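Local coordinates for terminal uridylyltransferase 1 (Trypanosoma brucei, PDB 5HZD), which adds uridines from UTP to the 3'-hydroxyl ends of guide RNAs, ribosomal RNAs and some mRNAs in the editing of mitochondrial RNA, at residues E85-R90 against D370-Y375; F107-S112 against D123-V128; P173-H178 against F285-R290. All coordinates share one frame; numbering follows the deposited sequence.

Contact 1: residues E85-R90 against D370-Y375; sequences EAHRAR and DFDPRY
One face of the H87 imidazole is taken up by D372, whose CB stands over the middle of the ring, 3.4 Å from its centroid, in a CH-pi contact. The carboxylate continues toward the ring atom CG, its plane stacked on the imidazole with only 13° between them. At the edge of the ring, in its plane, lies the carbonyl of P373, and H87 NE2 donates a bent hydrogen bond of 2.8 Å to P373 O. The second flat group, the R90 guanidinium, has F371 CB above one face, displaced toward the rim, and water 1 at its edge, in plane. A bend in the arginine chain (chi3 59°) brings NE round to the aspartate, where R90 NE and D372 OD1 form a salt bridge 2.7 Å long. This bond enters from above the carboxylate plane, 49° out of it. R90 CD meanwhile comes within 3.3 Å of F371 O. The arrangement docks the loop between helices 336-349 and 385-409 onto helix 80-100, which belongs to the nucleotidyltransferase palm region; two segments 280 positions apart in the chain thereby meet at the protein surface. Water 1 ties the two sides together a second time: it donates to D372 OD2 at 2.7 Å and to the helix carbonyl H87 O, and accepts from R90 NH2. With OD1 on R90 and OD2 on water 1, the rotation of the D372 carboxylate is probably restricted, and the nearby arginine would be expected to keep it ionised. R90 itself has further partners through NH1, a salt bridge to E94 and a hydrogen bond to V106 O. The F371 ring leads away from the helix to meet that of F107, while P373 packs on I108 and S112.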
loop_
_atom_site.group_PDB
_atom_site.type_symbol
_atom_site.label_atom_id
_atom_site.label_comp_id
_atom_site.label_asym_id
_atom_site.label_seq_id
_atom_site.Cartn_x
_atom_site.Cartn_y
_atom_site.Cartn_z
ATOM N N GLU A 85 -5.770 10.740 -12.182
ATOM C CA GLU A 85 -6.199 9.558 -12.904
ATOM C C GLU A 85 -6.726 8.478 -11.978
ATOM O O GLU A 85 -7.722 7.808 -12.309
ATOM C CB GLU A 85 -5.082 8.974 -13.766
ATOM C CG GLU A 85 -4.687 9.902 -14.879
ATOM C CD GLU A 85 -3.508 9.372 -15.696
ATOM O OE1 GLU A 85 -3.246 8.148 -15.638
ATOM O OE2 GLU A 85 -2.845 10.206 -16.373
ATOM N N ALA A 86 -6.085 8.308 -10.811
ATOM C CA ALA A 86 -6.593 7.368 -9.804
ATOM C C ALA A 86 -7.950 7.841 -9.245
ATOM O O ALA A 86 -8.832 7.028 -8.990
ATOM C CB ALA A 86 -5.559 7.168 -8.645
ATOM N N HIS A 87 -8.107 9.148 -9.064
ATOM C CA HIS A 87 -9.392 9.707 -8.637
ATOM C C HIS A 87 -10.505 9.349 -9.622
ATOM O O HIS A 87 -11.628 8.988 -9.221
ATOM C CB HIS A 87 -9.345 11.223 -8.498
ATOM C CG HIS A 87 -8.404 11.726 -7.445
ATOM N ND1 HIS A 87 -8.254 13.069 -7.197
ATOM C CD2 HIS A 87 -7.606 11.079 -6.563
ATOM C CE1 HIS A 87 -7.379 13.234 -6.218
ATOM N NE2 HIS A 87 -6.968 12.050 -5.820
ATOM N N ARG A 88 -10.215 9.472 -10.907
ATOM C CA ARG A 88 -11.226 9.144 -11.901
ATOM C C ARG A 88 -11.537 7.654 -11.871
ATOM O O ARG A 88 -12.715 7.245 -11.965
ATOM C CB ARG A 88 -10.774 9.593 -13.278
ATOM C CG ARG A 88 -10.680 11.110 -13.343
ATOM C CD ARG A 88 -10.611 11.667 -14.748
ATOM N NE ARG A 88 -9.312 11.417 -15.344
ATOM C CZ ARG A 88 -8.245 12.192 -15.194
ATOM N NH1 ARG A 88 -8.306 13.316 -14.470
ATOM N NH2 ARG A 88 -7.108 11.848 -15.791
ATOM N N ALA A 89 -10.501 6.812 -11.751
ATOM C CA ALA A 89 -10.749 5.379 -11.650
ATOM C C ALA A 89 -11.636 5.023 -10.462
ATOM O O ALA A 89 -12.512 4.159 -10.562
ATOM C CB ALA A 89 -9.411 4.593 -11.582
ATOM N N ARG A 90 -11.417 5.700 -9.331
ATOM C CA ARG A 90 -12.209 5.470 -8.126
ATOM C C ARG A 90 -13.674 5.802 -8.397
ATOM O O ARG A 90 -14.553 5.038 -8.024
ATOM C CB ARG A 90 -11.710 6.374 -6.970
ATOM C CG ARG A 90 -12.314 6.010 -5.599
ATOM C CD ARG A 90 -12.320 7.221 -4.638
ATOM N NE ARG A 90 -13.110 8.261 -5.269
ATOM C CZ ARG A 90 -14.430 8.286 -5.235
ATOM N NH1 ARG A 90 -15.100 7.358 -4.525
ATOM N NH2 ARG A 90 -15.074 9.223 -5.919
ATOM N N ASP A 370 -11.780 12.287 2.350
ATOM C CA ASP A 370 -10.688 12.126 1.399
ATOM C C ASP A 370 -10.730 10.811 0.625
ATOM O O ASP A 370 -9.716 10.114 0.491
ATOM C CB ASP A 370 -9.326 12.280 2.087
ATOM C CG ASP A 370 -9.119 13.675 2.677
ATOM O OD1 ASP A 370 -9.895 14.607 2.350
ATOM O OD2 ASP A 370 -8.161 13.833 3.470
ATOM N N PHE A 371 -11.904 10.480 0.082
ATOM C CA PHE A 371 -12.049 9.331 -0.804
ATOM C C PHE A 371 -10.984 9.348 -1.897
ATOM O O PHE A 371 -10.378 8.299 -2.203
ATOM C CB PHE A 371 -13.452 9.350 -1.451
ATOM C CG PHE A 371 -14.592 9.303 -0.454
ATOM C CD1 PHE A 371 -15.116 10.477 0.063
ATOM C CD2 PHE A 371 -15.147 8.095 -0.078
ATOM C CE1 PHE A 371 -16.169 10.444 0.980
ATOM C CE2 PHE A 371 -16.214 8.063 0.835
ATOM C CZ PHE A 371 -16.710 9.219 1.350
ATOM N N ASP A 372 -10.786 10.550 -2.454
ATOM C CA ASP A 372 -9.732 10.830 -3.437
ATOM C C ASP A 372 -8.542 11.372 -2.644
ATOM O O ASP A 372 -8.636 12.456 -2.057
ATOM C CB ASP A 372 -10.230 11.879 -4.417
ATOM C CG ASP A 372 -11.216 11.314 -5.435
ATOM O OD1 ASP A 372 -11.124 10.094 -5.748
ATOM O OD2 ASP A 372 -12.034 12.104 -5.935
ATOM N N PRO A 373 -7.422 10.639 -2.626
ATOM C CA PRO A 373 -6.260 11.031 -1.806
ATOM C C PRO A 373 -5.728 12.384 -2.225
ATOM O O PRO A 373 -5.628 12.696 -3.424
ATOM C CB PRO A 373 -5.247 9.936 -2.098
ATOM C CG PRO A 373 -6.134 8.721 -2.438
ATOM C CD PRO A 373 -7.202 9.336 -3.291
ATOM N N ARG A 374 -5.411 13.214 -1.237
ATOM C CA ARG A 374 -4.877 14.544 -1.514
ATOM C C ARG A 374 -3.416 14.478 -1.960
ATOM O O ARG A 374 -2.598 13.730 -1.377
ATOM C CB ARG A 374 -5.072 15.446 -0.297
ATOM C CG ARG A 374 -6.542 15.903 -0.186
ATOM C CD ARG A 374 -6.730 17.067 0.768
ATOM N NE ARG A 374 -6.402 16.666 2.125
ATOM C CZ ARG A 374 -5.794 17.443 3.008
ATOM N NH1 ARG A 374 -5.447 18.687 2.679
ATOM N NH2 ARG A 374 -5.535 16.972 4.226
ATOM N N TYR A 375 -3.112 15.250 -2.988
ATOM C CA TYR A 375 -1.775 15.281 -3.553
ATOM C C TYR A 375 -0.892 16.296 -2.815
ATOM O O TYR A 375 -1.282 17.457 -2.639
ATOM C CB TYR A 375 -1.842 15.617 -5.059
ATOM C CG TYR A 375 -0.461 15.774 -5.673
ATOM C CD1 TYR A 375 0.291 14.661 -6.017
ATOM C CD2 TYR A 375 0.089 17.039 -5.869
ATOM C CE1 TYR A 375 1.591 14.809 -6.540
ATOM C CE2 TYR A 375 1.361 17.208 -6.399
ATOM C CZ TYR A 375 2.111 16.071 -6.729
ATOM O OH TYR A 375 3.392 16.277 -7.242
HETATM O O HOH W 1 -13.296 10.729 -7.838
#

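Contact 2: residues F107-S112 against D123-V128; sequences FIFGSS and DIDFAV
F109 lies over D125 in a stacked arrangement, ring and carboxylate planes only 18° apart, where two antiparallel strands form the edge of the palm sheet. These strands carry the signature of the DNA polymerase beta-like nucleotidyltransferases, a Gly-Ser pair (G110, S111) followed by two aspartates (D123, D125); by similarity, S111 and both aspartates bind UTP, and the aspartates also hold the catalytic magnesium ion. F109 CG sits between the backbone N and the carbonyl carbon (chi1 67°), and from there the ring lies beside the neighbouring strand. D125 CB rests above the ring centre, 3.4 Å from its centroid, as a CH-pi contact, while F109 CE1 touches A127 CB at 3.7 Å. The acidic group is thus backed by an aromatic surface; its OD2 comes within 4.1 Å of the CA of G110, whose backbone angles would jam a CB against the preceding carbonyl O, and where a CB would also run into D125 OD2. G110 N is bonded to S297 OG. On the opposite face of the sheet I108 and F126 lie side by side and point the same way, I108 CG1 reaching F126 CE1 at 3.7 Å. I108 CG2 also meets I124 CG2, and helix 80-100 covers this apolar layer through A86, R90 and L93. Backbone bonds set the register: F107 and A127 exchange two in the hydrogen-bonded pair, of which F107 N to A127 O is 2.8 Å. Two residues on, F109 N donates to D125 O, and I108 CA approaches that same D125 O to 3.3 Å.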
loop_
_atom_site.group_PDB
_atom_site.type_symbol
_atom_site.label_atom_id
_atom_site.label_comp_id
_atom_site.label_asym_id
_atom_site.label_seq_id
_atom_site.Cartn_x
_atom_site.Cartn_y
_atom_site.Cartn_z
ATOM N N PHE A 107 -13.302 3.905 -1.326
ATOM C CA PHE A 107 -12.245 4.681 -0.668
ATOM C C PHE A 107 -10.914 4.181 -1.196
ATOM O O PHE A 107 -10.681 2.972 -1.183
ATOM C CB PHE A 107 -12.253 4.367 0.834
ATOM C CG PHE A 107 -13.528 4.765 1.557
ATOM C CD1 PHE A 107 -14.702 4.021 1.373
ATOM C CD2 PHE A 107 -13.543 5.812 2.469
ATOM C CE1 PHE A 107 -15.867 4.355 2.028
ATOM C CE2 PHE A 107 -14.713 6.136 3.153
ATOM C CZ PHE A 107 -15.878 5.428 2.918
ATOM N N ILE A 108 -10.026 5.063 -1.657
ATOM C CA ILE A 108 -8.657 4.619 -1.981
ATOM C C ILE A 108 -7.831 4.498 -0.696
ATOM O O ILE A 108 -7.918 5.360 0.185
ATOM C CB ILE A 108 -7.970 5.579 -2.937
ATOM C CG1 ILE A 108 -8.645 5.496 -4.311
ATOM C CG2 ILE A 108 -6.446 5.260 -3.038
ATOM C CD1 ILE A 108 -8.144 6.535 -5.331
ATOM N N PHE A 109 -7.027 3.444 -0.591
ATOM C CA PHE A 109 -6.019 3.416 0.489
ATOM C C PHE A 109 -4.714 2.897 -0.048
ATOM O O PHE A 109 -4.582 2.695 -1.252
ATOM C CB PHE A 109 -6.522 2.685 1.746
ATOM C CG PHE A 109 -6.743 1.196 1.578
ATOM C CD1 PHE A 109 -7.917 0.705 1.022
ATOM C CD2 PHE A 109 -5.787 0.298 2.003
ATOM C CE1 PHE A 109 -8.129 -0.688 0.915
ATOM C CE2 PHE A 109 -5.961 -1.076 1.871
ATOM C CZ PHE A 109 -7.154 -1.573 1.314
ATOM N N GLY A 110 -3.729 2.739 0.841
ATOM C CA GLY A 110 -2.395 2.393 0.387
ATOM C C GLY A 110 -1.472 3.570 0.183
ATOM O O GLY A 110 -1.654 4.620 0.795
ATOM N N SER A 111 -0.478 3.392 -0.689
ATOM C CA SER A 111 0.601 4.375 -0.777
ATOM C C SER A 111 0.192 5.740 -1.316
ATOM O O SER A 111 0.850 6.730 -1.027
ATOM C CB SER A 111 1.806 3.830 -1.555
ATOM O OG SER A 111 1.506 3.677 -2.934
ATOM N N SER A 112 -0.898 5.822 -2.093
ATOM C CA SER A 112 -1.268 7.128 -2.597
ATOM C C SER A 112 -1.789 7.985 -1.459
ATOM O O SER A 112 -1.647 9.222 -1.515
ATOM C CB SER A 112 -2.298 7.033 -3.748
ATOM O OG SER A 112 -3.504 6.431 -3.302
ATOM N N ASP A 123 0.256 -0.490 -7.387
ATOM C CA ASP A 123 -1.125 -0.963 -7.214
ATOM C C ASP A 123 -1.947 0.040 -6.390
ATOM O O ASP A 123 -1.455 0.603 -5.419
ATOM C CB ASP A 123 -1.151 -2.303 -6.456
ATOM C CG ASP A 123 -0.602 -3.450 -7.262
ATOM O OD1 ASP A 123 -0.124 -3.244 -8.397
ATOM O OD2 ASP A 123 -0.638 -4.582 -6.724
ATOM N N ILE A 124 -3.219 0.240 -6.771
ATOM C CA ILE A 124 -4.140 1.069 -5.996
ATOM C C ILE A 124 -5.002 0.118 -5.191
ATOM O O ILE A 124 -5.451 -0.884 -5.731
ATOM C CB ILE A 124 -5.064 1.889 -6.944
ATOM C CG1 ILE A 124 -4.238 2.953 -7.678
ATOM C CG2 ILE A 124 -6.251 2.516 -6.180
ATOM C CD1 ILE A 124 -3.705 4.105 -6.794
ATOM N N ASP A 125 -5.191 0.391 -3.903
ATOM C CA ASP A 125 -6.164 -0.367 -3.108
ATOM C C ASP A 125 -7.484 0.376 -3.059
ATOM O O ASP A 125 -7.521 1.583 -2.798
ATOM C CB ASP A 125 -5.673 -0.554 -1.668
ATOM C CG ASP A 125 -4.569 -1.582 -1.574
ATOM O OD1 ASP A 125 -4.897 -2.784 -1.645
ATOM O OD2 ASP A 125 -3.394 -1.179 -1.428
ATOM N N PHE A 126 -8.575 -0.345 -3.304
ATOM C CA PHE A 126 -9.904 0.257 -3.212
ATOM C C PHE A 126 -10.658 -0.504 -2.143
ATOM O O PHE A 126 -10.744 -1.736 -2.199
ATOM C CB PHE A 126 -10.682 0.065 -4.528
ATOM C CG PHE A 126 -10.184 0.865 -5.685
ATOM C CD1 PHE A 126 -10.216 2.253 -5.652
ATOM C CD2 PHE A 126 -9.824 0.235 -6.872
ATOM C CE1 PHE A 126 -9.812 3.013 -6.751
ATOM C CE2 PHE A 126 -9.426 0.971 -7.978
ATOM C CZ PHE A 126 -9.425 2.361 -7.939
ATOM N N ALA A 127 -11.205 0.208 -1.169
ATOM C CA ALA A 127 -12.096 -0.404 -0.175
ATOM C C ALA A 127 -13.527 -0.007 -0.506
ATOM O O ALA A 127 -13.800 1.161 -0.758
ATOM C CB ALA A 127 -11.770 0.137 1.226
ATOM N N VAL A 128 -14.444 -0.964 -0.479
ATOM C CA VAL A 128 -15.858 -0.695 -0.790
ATOM C C VAL A 128 -16.647 -0.853 0.504
ATOM O O VAL A 128 -16.734 -1.950 1.043
ATOM C CB VAL A 128 -16.353 -1.735 -1.830
ATOM C CG1 VAL A 128 -17.871 -1.573 -2.101
ATOM C CG2 VAL A 128 -15.532 -1.598 -3.139
HETATM O O HOH W 2 -0.696 3.075 -4.576
#

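Contact 3: residues P173-H178 against F285-R290; sequences PIIKHH and FDLSFR
H177 and F285 make the tight side of this strand pair: H177 CB sits over the centre of the phenyl ring, 3.5 Å from its centroid, in a CH-pi contact. The two rings are near parallel, 24° apart, but slid so far that they barely overlap, and H177 ND1 is hydrogen-bonded to I283 O. I175 and L287 lie on the same buried face, where T151 of helix 143-156 covers I175. Between the strands the backbone is closely tied: H177 N donates to F285 O and L287 N to I175 O, while the return bond from F285 N to H177 O is longer at 3.2 Å. Strands 174-177 and 285-288 are antiparallel neighbours within the five-stranded palm sheet, and 285-288 brings D286, important for catalysis by similarity, beside D125. That carboxylate lies on the other, more open face. There K176 and D286 run side by side, the lysine bent at both chi3 and chi4, and K176 NZ meets D286 OD1 on its syn side in a 2.9 Å salt bridge. Water 4 bridges NZ to the second oxygen, donating to D286 OD2 at 3.1 Å. The pair also loosens at its far end: water 3 stands between P173 O, to which it donates at 2.8 Å, and F289 N, from which it accepts at 2.9 Å.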
loop_
_atom_site.group_PDB
_atom_site.type_symbol
_atom_site.label_atom_id
_atom_site.label_comp_id
_atom_site.label_asym_id
_atom_site.label_seq_id
_atom_site.Cartn_x
_atom_site.Cartn_y
_atom_site.Cartn_z
ATOM N N PRO A 173 -11.334 -11.995 1.372
ATOM C CA PRO A 173 -11.643 -12.114 -0.057
ATOM C C PRO A 173 -11.536 -10.778 -0.765
ATOM O O PRO A 173 -11.935 -9.739 -0.232
ATOM C CB PRO A 173 -13.107 -12.562 -0.060
ATOM C CG PRO A 173 -13.274 -13.238 1.295
ATOM C CD PRO A 173 -12.483 -12.369 2.211
ATOM N N ILE A 174 -10.967 -10.797 -1.965
ATOM C CA ILE A 174 -10.742 -9.572 -2.726
ATOM C C ILE A 174 -10.913 -9.870 -4.207
ATOM O O ILE A 174 -11.041 -11.030 -4.612
ATOM C CB ILE A 174 -9.331 -8.981 -2.509
ATOM C CG1 ILE A 174 -8.258 -10.007 -2.894
ATOM C CG2 ILE A 174 -9.130 -8.559 -1.059
ATOM C CD1 ILE A 174 -6.851 -9.364 -3.010
ATOM N N ILE A 175 -10.966 -8.803 -5.004
ATOM C CA ILE A 175 -10.847 -8.908 -6.451
ATOM C C ILE A 175 -9.542 -8.248 -6.843
ATOM O O ILE A 175 -9.286 -7.117 -6.471
ATOM C CB ILE A 175 -11.999 -8.152 -7.176
ATOM C CG1 ILE A 175 -13.353 -8.807 -6.853
ATOM C CG2 ILE A 175 -11.751 -8.195 -8.705
ATOM C CD1 ILE A 175 -14.548 -7.978 -7.353
ATOM N N LYS A 176 -8.699 -8.955 -7.581
ATOM C CA LYS A 176 -7.475 -8.348 -8.099
ATOM C C LYS A 176 -7.663 -8.075 -9.564
ATOM O O LYS A 176 -8.122 -8.942 -10.322
ATOM C CB LYS A 176 -6.289 -9.317 -7.936
ATOM C CG LYS A 176 -5.753 -9.376 -6.480
ATOM C CD LYS A 176 -4.494 -10.249 -6.401
ATOM C CE LYS A 176 -3.297 -9.513 -6.946
ATOM N NZ LYS A 176 -2.837 -8.517 -5.909
ATOM N N HIS A 177 -7.325 -6.866 -10.000
ATOM C CA HIS A 177 -7.324 -6.566 -11.415
ATOM C C HIS A 177 -5.903 -6.376 -11.912
ATOM O O HIS A 177 -5.131 -5.586 -11.349
ATOM C CB HIS A 177 -8.159 -5.298 -11.695
ATOM C CG HIS A 177 -8.084 -4.863 -13.124
ATOM N ND1 HIS A 177 -7.308 -3.798 -13.539
ATOM C CD2 HIS A 177 -8.614 -5.407 -14.250
ATOM C CE1 HIS A 177 -7.418 -3.672 -14.852
ATOM N NE2 HIS A 177 -8.186 -4.648 -15.306
ATOM N N HIS A 178 -5.536 -7.149 -12.928
ATOM C CA HIS A 178 -4.196 -7.098 -13.509
ATOM C C HIS A 178 -4.284 -6.416 -14.872
ATOM O O HIS A 178 -4.801 -6.985 -15.826
ATOM C CB HIS A 178 -3.665 -8.521 -13.724
ATOM C CG HIS A 178 -3.702 -9.392 -12.513
ATOM N ND1 HIS A 178 -2.665 -9.447 -11.606
ATOM C CD2 HIS A 178 -4.637 -10.272 -12.075
ATOM C CE1 HIS A 178 -2.967 -10.308 -10.647
ATOM N NE2 HIS A 178 -4.152 -10.832 -10.915
ATOM N N PHE A 285 -5.208 -2.984 -9.534
ATOM C CA PHE A 285 -5.864 -2.689 -8.249
ATOM C C PHE A 285 -6.321 -3.914 -7.513
ATOM O O PHE A 285 -6.527 -4.979 -8.118
ATOM C CB PHE A 285 -7.027 -1.660 -8.416
ATOM C CG PHE A 285 -8.229 -2.154 -9.214
ATOM C CD1 PHE A 285 -9.203 -2.973 -8.619
ATOM C CD2 PHE A 285 -8.413 -1.751 -10.534
ATOM C CE1 PHE A 285 -10.325 -3.407 -9.331
ATOM C CE2 PHE A 285 -9.551 -2.155 -11.238
ATOM C CZ PHE A 285 -10.486 -3.002 -10.645
ATOM N N ASP A 286 -6.407 -3.779 -6.184
ATOM C CA ASP A 286 -7.025 -4.796 -5.339
ATOM C C ASP A 286 -8.271 -4.153 -4.749
ATOM O O ASP A 286 -8.197 -3.060 -4.169
ATOM C CB ASP A 286 -6.138 -5.207 -4.164
ATOM C CG ASP A 286 -4.910 -5.999 -4.590
ATOM O OD1 ASP A 286 -4.786 -6.389 -5.779
ATOM O OD2 ASP A 286 -4.060 -6.229 -3.700
ATOM N N LEU A 287 -9.403 -4.837 -4.885
ATOM C CA LEU A 287 -10.689 -4.370 -4.358
ATOM C C LEU A 287 -11.097 -5.232 -3.157
ATOM O O LEU A 287 -11.192 -6.445 -3.250
ATOM C CB LEU A 287 -11.722 -4.425 -5.499
ATOM C CG LEU A 287 -13.129 -3.881 -5.261
ATOM C CD1 LEU A 287 -13.839 -3.751 -6.580
ATOM C CD2 LEU A 287 -13.936 -4.784 -4.326
ATOM N N SER A 288 -11.309 -4.590 -2.014
ATOM C CA SER A 288 -11.692 -5.262 -0.785
ATOM C C SER A 288 -12.867 -4.552 -0.156
ATOM O O SER A 288 -13.308 -3.502 -0.656
ATOM C CB SER A 288 -10.511 -5.270 0.191
ATOM O OG SER A 288 -10.053 -3.933 0.428
ATOM N N PHE A 289 -13.373 -5.125 0.940
ATOM C CA PHE A 289 -14.643 -4.673 1.502
ATOM C C PHE A 289 -14.540 -4.230 2.950
ATOM O O PHE A 289 -15.558 -3.998 3.618
ATOM C CB PHE A 289 -15.692 -5.784 1.357
ATOM C CG PHE A 289 -15.956 -6.162 -0.065
ATOM C CD1 PHE A 289 -16.861 -5.433 -0.827
ATOM C CD2 PHE A 289 -15.255 -7.210 -0.666
ATOM C CE1 PHE A 289 -17.115 -5.747 -2.149
ATOM C CE2 PHE A 289 -15.491 -7.524 -1.989
ATOM C CZ PHE A 289 -16.411 -6.798 -2.735
ATOM N N ARG A 290 -13.307 -4.129 3.437
ATOM C CA ARG A 290 -13.085 -3.754 4.828
ATOM C C ARG A 290 -12.461 -2.382 4.980
ATOM O O ARG A 290 -11.830 -1.863 4.065
ATOM C CB ARG A 290 -12.172 -4.795 5.489
ATOM C CG ARG A 290 -12.745 -6.209 5.363
ATOM C CD ARG A 290 -11.929 -7.236 6.127
ATOM N NE ARG A 290 -12.426 -8.580 5.843
ATOM C CZ ARG A 290 -11.938 -9.679 6.411
ATOM N NH1 ARG A 290 -10.938 -9.579 7.278
ATOM N NH2 ARG A 290 -12.443 -10.867 6.110
HETATM O O HOH W 3 -12.583 -7.779 1.664
HETATM O O HOH W 4 -2.637 -8.945 -3.342
#

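In the fold
Contacts 2 and 3 are buried and share one sheet, joined where strand 124-129 runs alongside 285-288: F126 N lies 2.9 Å from D286 O, a probable hydrogen bond. Together they bring D123, D125 and D286 close, the acidic residues assigned by similarity to metal binding and catalysis. Both rely on backbone bonds, and each turns an aspartate to one face, D125 against the F109 ring and D286 paired with K176, the other face being largely apolar or aromatic. Contact 1 lies at the surface, its chemistry made of side-chain charge, an imidazole stack and a bridging water. It touches contact 2, F371 CE2 being 3.4 Å from F107 CE2, but not contact 3. Along the chain it encloses both.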